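Local atomic coordinates of endo alpha-1,4 polygalactosaminidase (Neosartorya fumigata, PDB entry 6OJ1), a protein that hydrolyses alpha-1,4-linked galactosamine polymers from within the chain, as an endo-acting glycoside hydrolase that disrupts microbial biofilms. Residues 227-241 with 261-273. Residues are numbered along the deposited sequence; the frame is centred on the assembly and turned at random.
Sequences VFHIEYPKGDKTNND and FSTVIKNMNLNNW. With MAN (alpha-D-mannopyranose), chain B.
Lys234 reaches across to Asn267 at the C-terminal end of two neighbouring parallel strands, 227-231 and 261-266, which helix 246-253 joins into a beta-alpha-beta unit of the (beta/alpha)-barrel. Its NZ donates to Asn267 OD1 at 2.8 Å and sits over the six-membered ring of Trp273, 3.3 Å from the centroid and 4° off the normal, a cation-pi contact. Beyond CG the lysine chain is extended (chi2 175°), which carries the ammonium over that face. Asn267 OD1 also accepts from Asn240 N, on the opposite face of the amide, while its ND2 donates to Asn240 O and Asn271 OD1, both in the amide plane; four bonds thus fix the amide's rotation. Nearby, Asn239 OD1 takes Asn269 N, and the ND2 atoms of both asparagines donate to a glycan mannose, at O4 and O3 respectively.

Along the strands, backbone bonds run from Ser262 N to Val227 O through Lys266 N to Glu231 O. His229 ND1 meets Thr263 OG1 at 2.8 Å, in the ring plane, and its NE2 donates to Glu231 OE2 on the anti lone pair, tying down both imidazole nitrogens.

Packing completes the contact. Phe261 turns its edge to the His229 face and receives Val227 CB over its own. Tyr232, hydrogen-bonded to Glu206, carries Met268 SD over its ring centre, 3.9 Å from the centroid, with Leu270 CD2 at its edge.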
# COMPACT_ATOMS: atom_id res chain seq x y z
N VAL A 227 0.44 -10.58 -5.02
CA VAL A 227 0.25 -10.10 -3.66
C VAL A 227 1.62 -9.66 -3.17
O VAL A 227 2.54 -10.48 -3.03
CB VAL A 227 -0.32 -11.17 -2.71
CG1 VAL A 227 -0.39 -10.58 -1.30
CG2 VAL A 227 -1.68 -11.65 -3.19
N PHE A 228 1.76 -8.37 -2.92
CA PHE A 228 2.97 -7.82 -2.33
C PHE A 228 2.83 -7.96 -0.82
O PHE A 228 2.07 -7.22 -0.18
CB PHE A 228 3.18 -6.39 -2.82
CG PHE A 228 3.39 -6.33 -4.30
CD1 PHE A 228 4.44 -7.03 -4.88
CD2 PHE A 228 2.53 -5.61 -5.13
CE1 PHE A 228 4.65 -7.02 -6.27
CE2 PHE A 228 2.73 -5.57 -6.51
CZ PHE A 228 3.79 -6.28 -7.08
N HIS A 229 3.53 -8.95 -0.27
CA HIS A 229 3.21 -9.52 1.03
C HIS A 229 4.30 -9.18 2.04
O HIS A 229 5.47 -9.48 1.81
CB HIS A 229 3.03 -11.04 0.89
CG HIS A 229 2.98 -11.77 2.19
ND1 HIS A 229 3.77 -12.87 2.45
CD2 HIS A 229 2.22 -11.58 3.30
CE1 HIS A 229 3.51 -13.32 3.67
NE2 HIS A 229 2.58 -12.55 4.21
N ILE A 230 3.91 -8.58 3.17
CA ILE A 230 4.84 -8.17 4.22
C ILE A 230 4.56 -8.99 5.48
O ILE A 230 3.40 -9.15 5.87
CB ILE A 230 4.70 -6.67 4.56
CG1 ILE A 230 4.71 -5.80 3.30
CG2 ILE A 230 5.81 -6.23 5.51
CD1 ILE A 230 4.33 -4.35 3.61
N GLU A 231 5.63 -9.48 6.12
CA GLU A 231 5.53 -10.01 7.47
C GLU A 231 6.54 -9.30 8.35
O GLU A 231 7.59 -8.85 7.88
CB GLU A 231 5.76 -11.53 7.53
CG GLU A 231 4.69 -12.37 6.77
CD GLU A 231 3.35 -12.46 7.50
OE1 GLU A 231 3.33 -12.40 8.75
OE2 GLU A 231 2.31 -12.62 6.81
N TYR A 232 6.21 -9.20 9.64
CA TYR A 232 6.99 -8.43 10.61
C TYR A 232 7.38 -9.34 11.77
O TYR A 232 6.86 -9.22 12.88
CB TYR A 232 6.19 -7.24 11.15
CG TYR A 232 5.71 -6.23 10.13
CD1 TYR A 232 6.60 -5.41 9.45
CD2 TYR A 232 4.35 -6.08 9.88
CE1 TYR A 232 6.14 -4.46 8.53
CE2 TYR A 232 3.88 -5.15 8.97
CZ TYR A 232 4.78 -4.34 8.29
OH TYR A 232 4.33 -3.40 7.38
N PRO A 233 8.32 -10.27 11.54
CA PRO A 233 8.58 -11.30 12.56
C PRO A 233 9.24 -10.78 13.83
O PRO A 233 9.16 -11.46 14.86
CB PRO A 233 9.48 -12.30 11.82
CG PRO A 233 10.09 -11.53 10.73
CD PRO A 233 9.09 -10.49 10.30
N LYS A 234 9.90 -9.62 13.80
CA LYS A 234 10.51 -9.08 15.01
C LYS A 234 9.50 -8.40 15.92
O LYS A 234 9.85 -8.00 17.03
CB LYS A 234 11.62 -8.07 14.66
CG LYS A 234 12.74 -8.63 13.77
CD LYS A 234 13.75 -7.54 13.36
CE LYS A 234 14.53 -7.95 12.12
NZ LYS A 234 15.40 -6.83 11.58
N GLY A 235 8.25 -8.25 15.48
CA GLY A 235 7.25 -7.65 16.33
C GLY A 235 7.13 -6.16 16.09
O GLY A 235 7.75 -5.57 15.21
N ASP A 236 6.31 -5.53 16.93
CA ASP A 236 5.92 -4.14 16.69
C ASP A 236 6.78 -3.12 17.43
O ASP A 236 6.49 -1.93 17.34
CB ASP A 236 4.44 -3.96 17.06
CG ASP A 236 4.17 -4.23 18.52
OD1 ASP A 236 5.00 -4.92 19.16
OD2 ASP A 236 3.14 -3.74 19.03
N LYS A 237 7.84 -3.55 18.12
CA LYS A 237 8.66 -2.62 18.88
C LYS A 237 10.16 -2.76 18.62
O LYS A 237 10.94 -2.02 19.23
CB LYS A 237 8.40 -2.79 20.39
N THR A 238 10.58 -3.67 17.74
CA THR A 238 11.99 -3.92 17.46
C THR A 238 12.24 -3.66 15.98
O THR A 238 11.61 -4.30 15.13
CB THR A 238 12.38 -5.35 17.83
OG1 THR A 238 12.19 -5.55 19.23
CG2 THR A 238 13.84 -5.63 17.47
N ASN A 239 13.15 -2.74 15.68
CA ASN A 239 13.59 -2.47 14.32
C ASN A 239 15.11 -2.47 14.32
O ASN A 239 15.73 -1.71 15.07
CB ASN A 239 13.07 -1.11 13.83
CG ASN A 239 11.57 -0.99 13.95
OD1 ASN A 239 10.83 -1.58 13.18
ND2 ASN A 239 11.11 -0.20 14.92
N ASN A 240 15.70 -3.33 13.49
CA ASN A 240 17.16 -3.37 13.39
C ASN A 240 17.55 -4.07 12.09
O ASN A 240 16.69 -4.54 11.34
CB ASN A 240 17.79 -4.03 14.62
CG ASN A 240 17.32 -5.47 14.82
OD1 ASN A 240 17.24 -6.25 13.88
ND2 ASN A 240 17.02 -5.81 16.07
N ASP A 241 18.85 -4.10 11.82
CA ASP A 241 19.35 -4.68 10.58
C ASP A 241 19.81 -6.12 10.76
O ASP A 241 20.54 -6.65 9.91
CB ASP A 241 20.49 -3.82 10.02
CG ASP A 241 20.02 -2.46 9.52
OD1 ASP A 241 18.79 -2.29 9.31
OD2 ASP A 241 20.87 -1.56 9.35
N PHE A 261 2.96 -15.63 -3.73
CA PHE A 261 3.04 -14.36 -3.02
C PHE A 261 4.45 -13.78 -3.14
O PHE A 261 5.44 -14.52 -3.10
CB PHE A 261 2.69 -14.52 -1.54
CG PHE A 261 1.21 -14.71 -1.25
CD1 PHE A 261 0.45 -15.64 -1.96
CD2 PHE A 261 0.58 -13.99 -0.26
CE1 PHE A 261 -0.90 -15.82 -1.69
CE2 PHE A 261 -0.78 -14.16 0.02
CZ PHE A 261 -1.51 -15.07 -0.69
N SER A 262 4.53 -12.46 -3.28
CA SER A 262 5.81 -11.76 -3.32
C SER A 262 6.12 -11.29 -1.91
O SER A 262 5.75 -10.19 -1.50
CB SER A 262 5.76 -10.60 -4.30
OG SER A 262 5.51 -11.08 -5.61
N THR A 263 6.81 -12.14 -1.15
CA THR A 263 6.98 -11.89 0.28
C THR A 263 8.24 -11.07 0.53
O THR A 263 9.29 -11.32 -0.07
CB THR A 263 7.04 -13.20 1.05
OG1 THR A 263 5.80 -13.91 0.87
CG2 THR A 263 7.26 -12.94 2.54
N VAL A 264 8.12 -10.07 1.41
CA VAL A 264 9.27 -9.44 2.04
C VAL A 264 9.14 -9.59 3.55
O VAL A 264 8.04 -9.48 4.11
CB VAL A 264 9.41 -7.94 1.67
CG1 VAL A 264 9.93 -7.80 0.25
CG2 VAL A 264 8.08 -7.19 1.86
N ILE A 265 10.27 -9.82 4.21
CA ILE A 265 10.37 -9.76 5.66
C ILE A 265 10.95 -8.41 6.01
O ILE A 265 12.02 -8.04 5.50
CB ILE A 265 11.23 -10.92 6.19
CG1 ILE A 265 10.52 -12.25 5.90
CG2 ILE A 265 11.51 -10.76 7.66
CD1 ILE A 265 11.45 -13.43 5.86
N LYS A 266 10.25 -7.64 6.85
CA LYS A 266 10.60 -6.24 7.09
C LYS A 266 10.57 -5.93 8.58
O LYS A 266 9.93 -6.63 9.37
CB LYS A 266 9.63 -5.27 6.36
CG LYS A 266 9.57 -5.44 4.85
CD LYS A 266 10.86 -4.94 4.21
CE LYS A 266 11.04 -3.43 4.39
NZ LYS A 266 12.26 -2.99 3.62
N ASN A 267 11.26 -4.85 8.96
CA ASN A 267 10.98 -4.19 10.22
C ASN A 267 9.62 -3.50 10.17
O ASN A 267 9.17 -3.06 9.11
CB ASN A 267 12.04 -3.13 10.53
CG ASN A 267 13.39 -3.72 10.78
OD1 ASN A 267 13.53 -4.69 11.52
ND2 ASN A 267 14.41 -3.11 10.18
N MET A 268 8.97 -3.37 11.34
CA MET A 268 7.68 -2.69 11.40
C MET A 268 7.79 -1.23 10.97
O MET A 268 6.80 -0.64 10.50
CB MET A 268 7.10 -2.79 12.82
CG MET A 268 5.74 -2.13 13.01
SD MET A 268 4.35 -3.10 12.37
CE MET A 268 4.34 -4.48 13.51
N ASN A 269 8.98 -0.62 11.08
CA ASN A 269 9.12 0.77 10.66
C ASN A 269 9.30 0.90 9.15
O ASN A 269 9.33 2.03 8.65
CB ASN A 269 10.27 1.46 11.42
CG ASN A 269 11.66 0.94 11.05
OD1 ASN A 269 11.82 0.11 10.16
ND2 ASN A 269 12.70 1.47 11.74
N LEU A 270 9.40 -0.21 8.42
CA LEU A 270 9.54 -0.22 6.96
C LEU A 270 10.71 0.65 6.50
O LEU A 270 10.62 1.38 5.51
CB LEU A 270 8.22 0.19 6.30
CG LEU A 270 7.11 -0.85 6.48
CD1 LEU A 270 5.77 -0.28 5.91
CD2 LEU A 270 7.48 -2.18 5.81
N ASN A 271 11.84 0.54 7.20
CA ASN A 271 13.08 1.15 6.72
C ASN A 271 13.72 0.25 5.65
O ASN A 271 13.05 -0.62 5.10
CB ASN A 271 14.02 1.44 7.91
CG ASN A 271 14.49 0.17 8.64
OD1 ASN A 271 14.20 -0.95 8.24
ND2 ASN A 271 15.27 0.37 9.71
N ASN A 272 15.01 0.45 5.33
CA ASN A 272 15.61 -0.28 4.20
C ASN A 272 15.65 -1.79 4.43
O ASN A 272 15.50 -2.57 3.47
CB ASN A 272 17.05 0.21 3.93
CG ASN A 272 17.11 1.51 3.09
OD1 ASN A 272 16.34 1.71 2.16
ND2 ASN A 272 18.08 2.37 3.41
N TRP A 273 15.92 -2.23 5.66
CA TRP A 273 16.27 -3.63 5.89
C TRP A 273 15.20 -4.57 5.33
O TRP A 273 14.01 -4.33 5.50
CB TRP A 273 16.44 -3.91 7.38
CG TRP A 273 16.72 -5.36 7.65
CD1 TRP A 273 17.94 -5.98 7.58
CD2 TRP A 273 15.77 -6.36 8.02
NE1 TRP A 273 17.80 -7.31 7.91
CE2 TRP A 273 16.48 -7.57 8.17
CE3 TRP A 273 14.39 -6.36 8.23
CZ2 TRP A 273 15.87 -8.76 8.53
CZ3 TRP A 273 13.77 -7.54 8.59
CH2 TRP A 273 14.50 -8.73 8.73
C1 MAN B . 15.39 4.83 14.64
C2 MAN B . 14.10 4.51 13.83
C3 MAN B . 13.11 3.71 14.67
C4 MAN B . 13.80 2.48 15.33
C5 MAN B . 15.04 2.96 16.13
C6 MAN B . 15.84 1.83 16.75
O2 MAN B . 14.39 3.69 12.69
O3 MAN B . 11.96 3.31 13.91
O4 MAN B . 12.90 1.80 16.20
O5 MAN B . 15.94 3.68 15.24
O6 MAN B . 16.90 2.41 17.51
O HOH W 1 2.88 -12.24 -6.18
O HOH W 2 4.32 -1.02 9.12
O HOH W 3 9.89 -7.46 11.94
O HOH W 4 9.69 -5.20 13.52
O HOH W 5 17.86 -0.62 7.42
O HOH W 6 17.25 -1.20 11.03